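Local coordinates for glucose-6-phosphate isomerase like protein (Thermus thermophilus, PDB 1WIW) that probably interconverts glucose 6-phosphate or mannose 6-phosphate with fructose 6-phosphate, at residues M1-R6 with L156-L161; D13-A18 with G274-D279; A184-S189 with W264-L269; L221-E226 with V244-A249. One frame throughout, in Å; residues are numbered along the deposited sequence.

Contact 1: residues M1-R6 with L156-L161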
loop_
_atom_site.group_PDB
_atom_site.type_symbol
_atom_site.label_atom_id
_atom_site.label_comp_id
_atom_site.label_asym_id
_atom_site.label_seq_id
_atom_site.Cartn_x
_atom_site.Cartn_y
_atom_site.Cartn_z
HETATM N N MSE B 1 27.464 4.582 18.484
HETATM C CA MSE B 1 26.925 4.761 17.103
HETATM C C MSE B 1 28.010 4.487 16.069
HETATM O O MSE B 1 29.054 5.143 16.064
HETATM C CB MSE B 1 26.389 6.184 16.932
HETATM C CG MSE B 1 25.779 6.464 15.567
HETATM SE SE MSE B 1 24.876 8.173 15.512
HETATM C CE MSE B 1 26.409 9.300 15.170
ATOM N N ARG B 2 27.758 3.515 15.196
ATOM C CA ARG B 2 28.717 3.144 14.161
ATOM C C ARG B 2 28.974 4.288 13.181
ATOM O O ARG B 2 28.087 5.099 12.902
ATOM C CB ARG B 2 28.231 1.893 13.421
ATOM C CG ARG B 2 28.062 0.681 14.350
ATOM C CD ARG B 2 27.691 -0.582 13.593
ATOM N NE ARG B 2 27.612 -1.742 14.481
ATOM C CZ ARG B 2 26.626 -1.962 15.346
ATOM N NH1 ARG B 2 26.646 -3.042 16.117
ATOM N NH2 ARG B 2 25.611 -1.116 15.431
ATOM N N ASP B 3 30.205 4.343 12.675
ATOM C CA ASP B 3 30.637 5.384 11.750
ATOM C C ASP B 3 30.738 4.826 10.332
ATOM O O ASP B 3 31.528 3.926 10.064
ATOM C CB ASP B 3 31.990 5.930 12.227
ATOM C CG ASP B 3 32.519 7.061 11.362
ATOM O OD1 ASP B 3 33.486 7.726 11.797
ATOM O OD2 ASP B 3 31.988 7.285 10.255
ATOM N N LEU B 4 29.920 5.367 9.432
ATOM C CA LEU B 4 29.889 4.930 8.042
ATOM C C LEU B 4 31.140 5.337 7.273
ATOM O O LEU B 4 31.289 5.014 6.091
ATOM C CB LEU B 4 28.635 5.484 7.345
ATOM C CG LEU B 4 27.310 4.990 7.950
ATOM C CD1 LEU B 4 26.123 5.658 7.254
ATOM C CD2 LEU B 4 27.224 3.469 7.818
ATOM N N ASP B 5 32.047 6.043 7.942
ATOM C CA ASP B 5 33.280 6.454 7.297
ATOM C C ASP B 5 34.493 5.673 7.824
ATOM O O ASP B 5 35.641 6.025 7.550
ATOM C CB ASP B 5 33.456 7.973 7.432
ATOM C CG ASP B 5 32.473 8.746 6.543
ATOM O OD1 ASP B 5 32.243 9.948 6.770
ATOM O OD2 ASP B 5 31.931 8.141 5.597
ATOM N N ARG B 6 34.225 4.600 8.571
ATOM C CA ARG B 6 35.280 3.728 9.086
ATOM C C ARG B 6 35.142 2.392 8.351
ATOM O O ARG B 6 34.051 1.811 8.288
ATOM C CB ARG B 6 35.150 3.528 10.607
ATOM C CG ARG B 6 35.627 4.735 11.435
ATOM C CD ARG B 6 35.404 4.525 12.932
ATOM N NE ARG B 6 36.182 3.412 13.477
ATOM C CZ ARG B 6 37.370 3.534 14.064
ATOM N NH1 ARG B 6 37.995 2.455 14.524
ATOM N NH2 ARG B 6 37.932 4.727 14.202
ATOM N N LEU B 156 21.110 10.413 5.325
ATOM C CA LEU B 156 19.724 10.025 5.607
ATOM C C LEU B 156 19.650 8.809 6.531
ATOM O O LEU B 156 18.762 8.716 7.378
ATOM C CB LEU B 156 18.967 9.727 4.305
ATOM C CG LEU B 156 17.481 9.358 4.454
ATOM C CD1 LEU B 156 16.756 10.455 5.236
ATOM C CD2 LEU B 156 16.837 9.173 3.073
ATOM N N ALA B 157 20.587 7.880 6.369
ATOM C CA ALA B 157 20.610 6.681 7.196
ATOM C C ALA B 157 20.715 7.083 8.664
ATOM O O ALA B 157 20.015 6.541 9.519
ATOM C CB ALA B 157 21.788 5.781 6.789
ATOM N N TYR B 158 21.585 8.043 8.954
ATOM C CA TYR B 158 21.748 8.516 10.323
ATOM C C TYR B 158 20.446 9.120 10.846
ATOM O O TYR B 158 20.103 8.954 12.015
ATOM C CB TYR B 158 22.881 9.543 10.399
ATOM C CG TYR B 158 24.254 8.914 10.493
ATOM C CD1 TYR B 158 24.614 8.149 11.605
ATOM C CD2 TYR B 158 25.183 9.062 9.469
ATOM C CE1 TYR B 158 25.867 7.543 11.693
ATOM C CE2 TYR B 158 26.441 8.462 9.545
ATOM C CZ TYR B 158 26.773 7.703 10.662
ATOM O OH TYR B 158 28.002 7.095 10.741
ATOM N N THR B 159 19.720 9.814 9.977
ATOM C CA THR B 159 18.445 10.428 10.360
ATOM C C THR B 159 17.371 9.372 10.654
ATOM O O THR B 159 16.492 9.576 11.502
ATOM C CB THR B 159 17.913 11.346 9.239
ATOM O OG1 THR B 159 18.857 12.396 8.989
ATOM C CG2 THR B 159 16.567 11.950 9.635
ATOM N N LEU B 160 17.438 8.250 9.941
ATOM C CA LEU B 160 16.469 7.174 10.115
ATOM C C LEU B 160 16.843 6.208 11.244
ATOM O O LEU B 160 16.020 5.399 11.675
ATOM C CB LEU B 160 16.309 6.413 8.789
ATOM C CG LEU B 160 15.209 6.854 7.808
ATOM C CD1 LEU B 160 14.920 8.330 7.926
ATOM C CD2 LEU B 160 15.617 6.482 6.392
ATOM N N LEU B 161 18.078 6.307 11.730
ATOM C CA LEU B 161 18.544 5.434 12.802
ATOM C C LEU B 161 17.640 5.538 14.029
ATOM O O LEU B 161 17.429 6.623 14.568
ATOM C CB LEU B 161 19.988 5.786 13.182
ATOM C CG LEU B 161 20.617 5.026 14.357
ATOM C CD1 LEU B 161 20.634 3.537 14.082
ATOM C CD2 LEU B 161 22.031 5.541 14.593
#
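Tyr158 reaches across to Met1, Arg2 and Leu4, and its ring can be followed outward atom by atom. At CB the side chain leaves its helix with CG anti to the carbonyl carbon (chi1 -83°). Further out, CD1 lies 3.9 Å from SE of the selenomethionine Met1, an oblique Met-aromatic contact, while the Met1 CE methyl sits near CE1. On the other flank CE2 meets Leu4 CD1 at 3.6 Å. The phenol oxygen ends the path between two backbone groups: Tyr158 OH donates to Arg2 O, in the carbonyl plane and on a lone pair (2.9 Å), and accepts from Leu4 N (2.9 Å, N-H...O angle 161°). One hydroxyl thereby clasps the chain where it enters the type I turn Asp3-Arg6, which also holds an Asx turn, Asp5 N donating to Asp3 OD2. A phenylalanine in place of Tyr158 would probably leave Arg2 O and Leu4 N without this shared mate and the N-terminal segment freer to shift. Met1 CG and SE also rest on Leu161 CD2. The N terminus is thus laid over the end of helix 152-160 and against helix 251-272, where Leu4 touches Tyr268 and Leu272.

Contact 2: residues D13-A18 with G274-D279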
loop_
_atom_site.group_PDB
_atom_site.type_symbol
_atom_site.label_atom_id
_atom_site.label_comp_id
_atom_site.label_asym_id
_atom_site.label_seq_id
_atom_site.Cartn_x
_atom_site.Cartn_y
_atom_site.Cartn_z
ATOM N N ASP B 13 29.081 -6.748 5.672
ATOM C CA ASP B 13 28.551 -6.854 4.307
ATOM C C ASP B 13 29.257 -8.023 3.620
ATOM O O ASP B 13 29.959 -7.844 2.623
ATOM C CB ASP B 13 28.824 -5.558 3.525
ATOM C CG ASP B 13 28.210 -5.567 2.129
ATOM O OD1 ASP B 13 28.546 -4.669 1.325
ATOM O OD2 ASP B 13 27.389 -6.463 1.835
ATOM N N ARG B 14 29.054 -9.220 4.161
ATOM C CA ARG B 14 29.681 -10.429 3.644
ATOM C C ARG B 14 29.467 -10.762 2.166
ATOM O O ARG B 14 30.410 -11.157 1.481
ATOM C CB ARG B 14 29.264 -11.620 4.507
ATOM C CG ARG B 14 29.824 -11.556 5.925
ATOM C CD ARG B 14 29.439 -12.789 6.745
ATOM N NE ARG B 14 30.275 -12.929 7.938
ATOM C CZ ARG B 14 30.146 -13.900 8.839
ATOM N NH1 ARG B 14 29.209 -14.830 8.695
ATOM N NH2 ARG B 14 30.965 -13.947 9.884
ATOM N N THR B 15 28.246 -10.608 1.669
ATOM C CA THR B 15 27.970 -10.918 0.269
ATOM C C THR B 15 28.289 -9.774 -0.687
ATOM O O THR B 15 28.112 -9.901 -1.897
ATOM C CB THR B 15 26.501 -11.344 0.067
ATOM O OG1 THR B 15 25.628 -10.316 0.550
ATOM C CG2 THR B 15 26.219 -12.634 0.815
ATOM N N GLY B 16 28.762 -8.656 -0.143
ATOM C CA GLY B 16 29.117 -7.519 -0.977
ATOM C C GLY B 16 27.984 -6.851 -1.739
ATOM O O GLY B 16 28.020 -6.768 -2.966
ATOM N N LEU B 17 26.982 -6.352 -1.026
ATOM C CA LEU B 17 25.873 -5.682 -1.691
ATOM C C LEU B 17 26.341 -4.314 -2.198
ATOM O O LEU B 17 25.791 -3.779 -3.155
ATOM C CB LEU B 17 24.690 -5.514 -0.733
ATOM C CG LEU B 17 23.380 -5.028 -1.363
ATOM C CD1 LEU B 17 22.931 -6.034 -2.416
ATOM C CD2 LEU B 17 22.303 -4.864 -0.290
ATOM N N ALA B 18 27.367 -3.759 -1.558
ATOM C CA ALA B 18 27.893 -2.461 -1.968
ATOM C C ALA B 18 28.371 -2.547 -3.416
ATOM O O ALA B 18 28.162 -1.628 -4.207
ATOM C CB ALA B 18 29.039 -2.045 -1.054
ATOM N N GLY B 274 24.468 -2.707 12.402
ATOM C CA GLY B 274 25.423 -3.799 12.462
ATOM C C GLY B 274 24.915 -5.125 11.933
ATOM O O GLY B 274 25.352 -6.182 12.381
ATOM N N VAL B 275 23.978 -5.086 10.992
ATOM C CA VAL B 275 23.469 -6.327 10.425
ATOM C C VAL B 275 23.830 -6.413 8.953
ATOM O O VAL B 275 24.080 -5.399 8.295
ATOM C CB VAL B 275 21.935 -6.461 10.576
ATOM C CG1 VAL B 275 21.566 -6.530 12.056
ATOM C CG2 VAL B 275 21.230 -5.301 9.883
ATOM N N ASP B 276 23.874 -7.634 8.449
ATOM C CA ASP B 276 24.210 -7.868 7.059
ATOM C C ASP B 276 23.068 -7.374 6.173
ATOM O O ASP B 276 21.931 -7.814 6.313
ATOM C CB ASP B 276 24.432 -9.363 6.826
ATOM C CG ASP B 276 25.046 -9.658 5.472
ATOM O OD1 ASP B 276 24.945 -8.800 4.570
ATOM O OD2 ASP B 276 25.626 -10.753 5.309
ATOM N N PRO B 277 23.360 -6.440 5.256
ATOM C CA PRO B 277 22.352 -5.890 4.340
ATOM C C PRO B 277 21.946 -6.904 3.265
ATOM O O PRO B 277 20.906 -6.757 2.617
ATOM C CB PRO B 277 23.054 -4.673 3.752
ATOM C CG PRO B 277 24.495 -5.108 3.724
ATOM C CD PRO B 277 24.666 -5.784 5.063
ATOM N N GLY B 278 22.770 -7.935 3.086
ATOM C CA GLY B 278 22.474 -8.951 2.089
ATOM C C GLY B 278 21.377 -9.901 2.541
ATOM O O GLY B 278 20.967 -9.865 3.701
ATOM N N ASP B 279 20.903 -10.746 1.628
ATOM C CA ASP B 279 19.847 -11.705 1.943
ATOM C C ASP B 279 20.399 -12.892 2.729
ATOM O O ASP B 279 19.758 -13.396 3.650
ATOM C CB ASP B 279 19.192 -12.248 0.663
ATOM C CG ASP B 279 18.402 -11.190 -0.103
ATOM O OD1 ASP B 279 17.992 -10.176 0.503
ATOM O OD2 ASP B 279 18.175 -11.391 -1.315
HETATM O O HOH W 1 23.098 -12.000 -0.208
#
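Asp13 OD1 is gripped twice, by the backbone N of Ala18 (3.2 Å) and by the hydroxyl of Tyr267 on helix 251-272, while its twin OD2 meets Pro277 across the contact. OD2 also takes the backbone N-H of Leu17 at 2.9 Å, nearly straight at 167°. Both bonds to the helix N-H groups use syn lone pairs, so the carboxylate is held like a fork against the start of helix 17-23; CG stands anti to the backbone N (chi1 -176°), swung over the type I turn Asp13-Gly16. Pro277 crosses this side chain at about a right angle, its CG 3.7 Å from Asp13 OD2. An alanine at Asp13 would remove the whole fork, and would probably leave the N-H groups of Leu17 and Ala18 and the Tyr267 hydroxyl without their shared partner. The opposing loop has its own polar lock: it follows the Schellman motif that ends helix 251-272 at Gly274, and Asp276 OD1 takes Gly278 N at 2.8 Å in an Asx turn, from well above the carboxylate plane. The two acids come within 4.3 Å, Asp13 OD2 to Asp276 OD1, and may repel each other mildly. Asp276 OD2 rests near Arg14 CB. Thr15 OG1 lies 3.8 Å from Gly278 CA, so close that a CB on that glycine would clash with it. A water joins Thr15 OG1 to Asp279 N, the second link weak. Leu17 CD2 lies over the Pro277 carbonyl, 3.7 Å from its O and farther from CB.

Contact 3: residues A184-S189 with W264-L269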
loop_
_atom_site.group_PDB
_atom_site.type_symbol
_atom_site.label_atom_id
_atom_site.label_comp_id
_atom_site.label_asym_id
_atom_site.label_seq_id
_atom_site.Cartn_x
_atom_site.Cartn_y
_atom_site.Cartn_z
ATOM N N ALA B 184 13.033 -3.171 4.477
ATOM C CA ALA B 184 12.808 -4.407 5.211
ATOM C C ALA B 184 13.826 -5.447 4.747
ATOM O O ALA B 184 14.476 -6.097 5.564
ATOM C CB ALA B 184 11.390 -4.920 4.980
ATOM N N ARG B 185 13.995 -5.583 3.436
ATOM C CA ARG B 185 14.917 -6.596 2.939
ATOM C C ARG B 185 16.398 -6.296 3.112
ATOM O O ARG B 185 17.185 -7.202 3.391
ATOM C CB ARG B 185 14.658 -6.927 1.466
ATOM C CG ARG B 185 15.294 -8.270 1.128
ATOM C CD ARG B 185 15.738 -8.433 -0.302
ATOM N NE ARG B 185 14.628 -8.663 -1.207
ATOM C CZ ARG B 185 14.680 -9.495 -2.241
ATOM N NH1 ARG B 185 13.622 -9.640 -3.022
ATOM N NH2 ARG B 185 15.783 -10.194 -2.476
ATOM N N VAL B 186 16.773 -5.032 2.944
ATOM C CA VAL B 186 18.165 -4.619 3.068
ATOM C C VAL B 186 18.510 -4.120 4.471
ATOM O O VAL B 186 19.479 -4.584 5.075
ATOM C CB VAL B 186 18.495 -3.521 2.038
ATOM C CG1 VAL B 186 19.924 -3.010 2.238
ATOM C CG2 VAL B 186 18.330 -4.076 0.630
ATOM N N ALA B 187 17.718 -3.186 4.996
ATOM C CA ALA B 187 17.988 -2.644 6.325
ATOM C C ALA B 187 17.398 -3.505 7.445
ATOM O O ALA B 187 17.688 -3.280 8.621
ATOM C CB ALA B 187 17.461 -1.205 6.423
ATOM N N LYS B 188 16.588 -4.497 7.075
ATOM C CA LYS B 188 15.968 -5.398 8.043
ATOM C C LYS B 188 15.193 -4.566 9.070
ATOM O O LYS B 188 15.076 -4.949 10.242
ATOM C CB LYS B 188 17.052 -6.224 8.759
ATOM C CG LYS B 188 18.097 -6.881 7.840
ATOM C CD LYS B 188 17.465 -7.875 6.878
ATOM C CE LYS B 188 18.515 -8.683 6.116
ATOM N NZ LYS B 188 19.380 -7.846 5.232
ATOM N N SER B 189 14.661 -3.434 8.613
ATOM C CA SER B 189 13.938 -2.510 9.479
ATOM C C SER B 189 12.520 -2.196 9.025
ATOM O O SER B 189 12.192 -2.262 7.843
ATOM C CB SER B 189 14.721 -1.195 9.611
ATOM O OG SER B 189 16.014 -1.418 10.157
ATOM N N TRP B 264 20.528 2.481 -1.490
ATOM C CA TRP B 264 21.798 2.820 -0.860
ATOM C C TRP B 264 21.578 3.243 0.592
ATOM O O TRP B 264 22.358 2.895 1.475
ATOM C CB TRP B 264 22.482 3.965 -1.617
ATOM C CG TRP B 264 23.441 3.508 -2.684
ATOM C CD1 TRP B 264 23.295 3.646 -4.032
ATOM C CD2 TRP B 264 24.706 2.862 -2.480
ATOM N NE1 TRP B 264 24.393 3.128 -4.686
ATOM C CE2 TRP B 264 25.272 2.640 -3.757
ATOM C CE3 TRP B 264 25.415 2.450 -1.342
ATOM C CZ2 TRP B 264 26.519 2.021 -3.929
ATOM C CZ3 TRP B 264 26.660 1.833 -1.513
ATOM C CH2 TRP B 264 27.196 1.626 -2.798
ATOM N N THR B 265 20.512 4.002 0.834
ATOM C CA THR B 265 20.213 4.472 2.180
ATOM C C THR B 265 19.930 3.268 3.084
ATOM O O THR B 265 20.456 3.179 4.193
ATOM C CB THR B 265 18.998 5.427 2.167
ATOM O OG1 THR B 265 19.304 6.567 1.351
ATOM C CG2 THR B 265 18.655 5.891 3.580
ATOM N N ALA B 266 19.109 2.345 2.592
ATOM C CA ALA B 266 18.767 1.139 3.335
ATOM C C ALA B 266 20.037 0.337 3.620
ATOM O O ALA B 266 20.172 -0.260 4.685
ATOM C CB ALA B 266 17.782 0.295 2.534
ATOM N N TYR B 267 20.960 0.331 2.659
ATOM C CA TYR B 267 22.233 -0.382 2.797
ATOM C C TYR B 267 23.006 0.159 3.999
ATOM O O TYR B 267 23.457 -0.605 4.864
ATOM C CB TYR B 267 23.080 -0.199 1.530
ATOM C CG TYR B 267 24.496 -0.748 1.632
ATOM C CD1 TYR B 267 24.758 -2.113 1.480
ATOM C CD2 TYR B 267 25.566 0.095 1.925
ATOM C CE1 TYR B 267 26.059 -2.625 1.623
ATOM C CE2 TYR B 267 26.867 -0.404 2.072
ATOM C CZ TYR B 267 27.106 -1.760 1.923
ATOM O OH TYR B 267 28.388 -2.245 2.105
ATOM N N TYR B 268 23.169 1.480 4.035
ATOM C CA TYR B 268 23.879 2.138 5.128
ATOM C C TYR B 268 23.155 1.997 6.467
ATOM O O TYR B 268 23.799 1.879 7.508
ATOM C CB TYR B 268 24.105 3.619 4.798
ATOM C CG TYR B 268 25.131 3.827 3.703
ATOM C CD1 TYR B 268 24.810 4.524 2.533
ATOM C CD2 TYR B 268 26.419 3.287 3.820
ATOM C CE1 TYR B 268 25.750 4.674 1.495
ATOM C CE2 TYR B 268 27.362 3.430 2.793
ATOM C CZ TYR B 268 27.021 4.120 1.636
ATOM O OH TYR B 268 27.937 4.221 0.607
ATOM N N LEU B 269 21.824 1.994 6.452
ATOM C CA LEU B 269 21.088 1.852 7.705
ATOM C C LEU B 269 21.378 0.480 8.315
ATOM O O LEU B 269 21.568 0.357 9.524
ATOM C CB LEU B 269 19.582 2.029 7.478
ATOM C CG LEU B 269 18.683 1.891 8.716
ATOM C CD1 LEU B 269 19.139 2.842 9.824
ATOM C CD2 LEU B 269 17.249 2.191 8.332
#
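Val186 and Ala187 press against Ala266, and the small side chains let the two backbones approach to 4.9 Å between the CA atoms of Ala187 and Ala266. The apolar contacts come first. Val186 CB meets Ala266 CB at 3.9 Å, and the Ala187 methyl lies 3.9 Å from Leu269 CD2, with CB and CG of the same leucine almost as close. A second kind of contact sets methyl groups on backbone: Val186 CG1, anti to its own backbone N (chi1 176°), slips onto the helix at Tyr267 N (3.5 Å), and Ala187 CB rests 3.4 Å from Ala266 O. The polar bonds of segment 184-189 do not run to segment 264-269, where Tyr267 OH bonds instead to Asp13. Lys188, at positive phi, folds back so that NZ donates to Arg185 O (2.9 Å), with a weak bond to Val186 O; NZ also reaches the carbonyls of Asp276 and Gly278, which gives this buried ammonium group several oxygens. Ser189 OG donates to Ala187 O from 61° above the carbonyl plane and also lies near Leu269 CD2. Arg185 pairs with Glu46, Asp279 and Glu200 of the second subunit. A short turn following helix 174-185, with Val186 and Ala187, thus packs on the alanine-bearing side of helix 251-272 in the C-terminal SIS domain, next to the subunit interface.

Contact 4: residues L221-E226 with V244-A249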
loop_
_atom_site.group_PDB
_atom_site.type_symbol
_atom_site.label_atom_id
_atom_site.label_comp_id
_atom_site.label_asym_id
_atom_site.label_seq_id
_atom_site.Cartn_x
_atom_site.Cartn_y
_atom_site.Cartn_z
ATOM N N LEU B 221 9.472 11.760 -0.833
ATOM C CA LEU B 221 10.198 11.365 -2.029
ATOM C C LEU B 221 9.788 12.111 -3.299
ATOM O O LEU B 221 8.690 11.912 -3.819
ATOM C CB LEU B 221 10.018 9.855 -2.249
ATOM C CG LEU B 221 10.542 8.970 -1.118
ATOM C CD1 LEU B 221 10.032 7.551 -1.283
ATOM C CD2 LEU B 221 12.062 9.013 -1.133
ATOM N N GLY B 222 10.670 12.971 -3.793
ATOM C CA GLY B 222 10.379 13.683 -5.028
ATOM C C GLY B 222 9.584 14.978 -4.956
ATOM O O GLY B 222 9.095 15.361 -3.898
ATOM N N PRO B 223 9.429 15.664 -6.100
ATOM C CA PRO B 223 8.708 16.933 -6.240
ATOM C C PRO B 223 7.195 16.798 -6.373
ATOM O O PRO B 223 6.664 15.693 -6.491
ATOM C CB PRO B 223 9.331 17.526 -7.494
ATOM C CG PRO B 223 9.473 16.319 -8.358
ATOM C CD PRO B 223 10.023 15.264 -7.391
ATOM N N GLY B 224 6.511 17.938 -6.374
ATOM C CA GLY B 224 5.066 17.944 -6.509
ATOM C C GLY B 224 4.379 18.871 -5.518
ATOM O O GLY B 224 4.900 19.134 -4.433
ATOM N N GLU B 225 3.200 19.359 -5.886
ATOM C CA GLU B 225 2.446 20.259 -5.023
ATOM C C GLU B 225 1.988 19.546 -3.753
ATOM O O GLU B 225 1.957 20.145 -2.674
ATOM C CB GLU B 225 1.239 20.814 -5.778
ATOM C CG GLU B 225 0.455 21.873 -5.024
ATOM C CD GLU B 225 -0.673 22.457 -5.857
ATOM O OE1 GLU B 225 -1.432 23.299 -5.329
ATOM O OE2 GLU B 225 -0.797 22.076 -7.042
ATOM N N GLU B 226 1.639 18.268 -3.874
ATOM C CA GLU B 226 1.194 17.507 -2.713
ATOM C C GLU B 226 2.341 17.298 -1.722
ATOM O O GLU B 226 2.118 17.139 -0.521
ATOM C CB GLU B 226 0.627 16.156 -3.152
ATOM C CG GLU B 226 -0.533 16.271 -4.123
ATOM C CD GLU B 226 -1.053 14.919 -4.568
ATOM O OE1 GLU B 226 -1.835 14.304 -3.813
ATOM O OE2 GLU B 226 -0.671 14.467 -5.671
ATOM N N VAL B 244 13.614 14.247 -0.047
ATOM C CA VAL B 244 14.579 13.620 -0.945
ATOM C C VAL B 244 14.351 14.094 -2.374
ATOM O O VAL B 244 13.296 13.851 -2.958
ATOM C CB VAL B 244 14.468 12.074 -0.919
ATOM C CG1 VAL B 244 15.603 11.460 -1.736
ATOM C CG2 VAL B 244 14.495 11.565 0.520
ATOM N N PRO B 245 15.343 14.782 -2.958
ATOM C CA PRO B 245 15.187 15.264 -4.331
ATOM C C PRO B 245 15.332 14.113 -5.323
ATOM O O PRO B 245 16.050 13.149 -5.063
ATOM C CB PRO B 245 16.303 16.298 -4.457
ATOM C CG PRO B 245 17.378 15.715 -3.612
ATOM C CD PRO B 245 16.624 15.232 -2.381
ATOM N N ALA B 246 14.645 14.213 -6.455
ATOM C CA ALA B 246 14.701 13.166 -7.462
ATOM C C ALA B 246 15.492 13.574 -8.694
ATOM O O ALA B 246 15.099 14.485 -9.428
ATOM C CB ALA B 246 13.299 12.763 -7.871
ATOM N N THR B 247 16.607 12.887 -8.914
ATOM C CA THR B 247 17.455 13.137 -10.067
ATOM C C THR B 247 16.757 12.548 -11.292
ATOM O O THR B 247 16.038 11.554 -11.178
ATOM C CB THR B 247 18.821 12.452 -9.879
ATOM O OG1 THR B 247 19.447 12.976 -8.700
ATOM C CG2 THR B 247 19.729 12.692 -11.089
ATOM N N GLY B 248 16.960 13.160 -12.458
ATOM C CA GLY B 248 16.326 12.653 -13.665
ATOM C C GLY B 248 15.613 13.717 -14.485
ATOM O O GLY B 248 15.170 14.733 -13.949
ATOM N N ALA B 249 15.486 13.458 -15.786
ATOM C CA ALA B 249 14.861 14.382 -16.731
ATOM C C ALA B 249 13.397 14.077 -17.043
ATOM O O ALA B 249 12.771 14.780 -17.834
ATOM C CB ALA B 249 15.668 14.404 -18.037
#
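Leu221 and Val244 form a parallel bridge at the C-terminal ends of strands 216-221 and 240-244, the two strands that a beta-alpha-beta crossover through helix 225-234 joins in this three-stranded parallel sheet. This is the tight end of the contact. The two side chains stand next to each other on the same face of the sheet, Leu221 CD2 3.9 Å from Val244 CG2, and both enter the helical layer: Leu221 against Met262 and against Leu175 and Val179 of helix 174-185, Val244 against Leu258 and Arg261 of helix 251-272. Leu221 chi1 of -61° sets CG anti to the carbonyl carbon, on the way to that layer. The backbone adds a hydrogen bond from Gly222 N to Val244 O, 2.9 Å long. Beyond the bridge the contact thins toward solvent. Gly222 CA lies 4.2 Å from Ala246 CB, and the exposed ring of Pro223 offers only CD to that methyl, which also touches Leu258. From there the segments part: Gly224 leads, as N-cap residue, into helix 225-234, where Glu226 packs on Gly75 of the second subunit, while Thr247 on the other segment turns to Glu138, its OG1 hydrogen-bonded to OE2 of that acid. Gly222, at positive phi (86°), suits its place, since a CB there would lie 2.9 Å from Pro223 CD and be jammed against Leu221 O.

Overall arrangement
From the N terminus, contact 1 closes the first large loop by bringing residues 1-6 to the end of helix 152-160. Contact 2 crosses it: segment 13-18 lies inside that loop, but its partner 274-279 lies far beyond. Contact 3 falls wholly within the loop of contact 2, and contact 4 within that of contact 3; both follow contact 1 in series. Helix 251-272 unites the first three, Tyr268 touching contact 1 and Tyr267 contact 2, so the chain's start is sewn to the C-terminal SIS domain. Contact 4, at the C-terminal ends of strands 216-221 and 240-244, has its nearest atoms about 7 Å from contact 3, yet its Val244 touches Leu156 of contact 1.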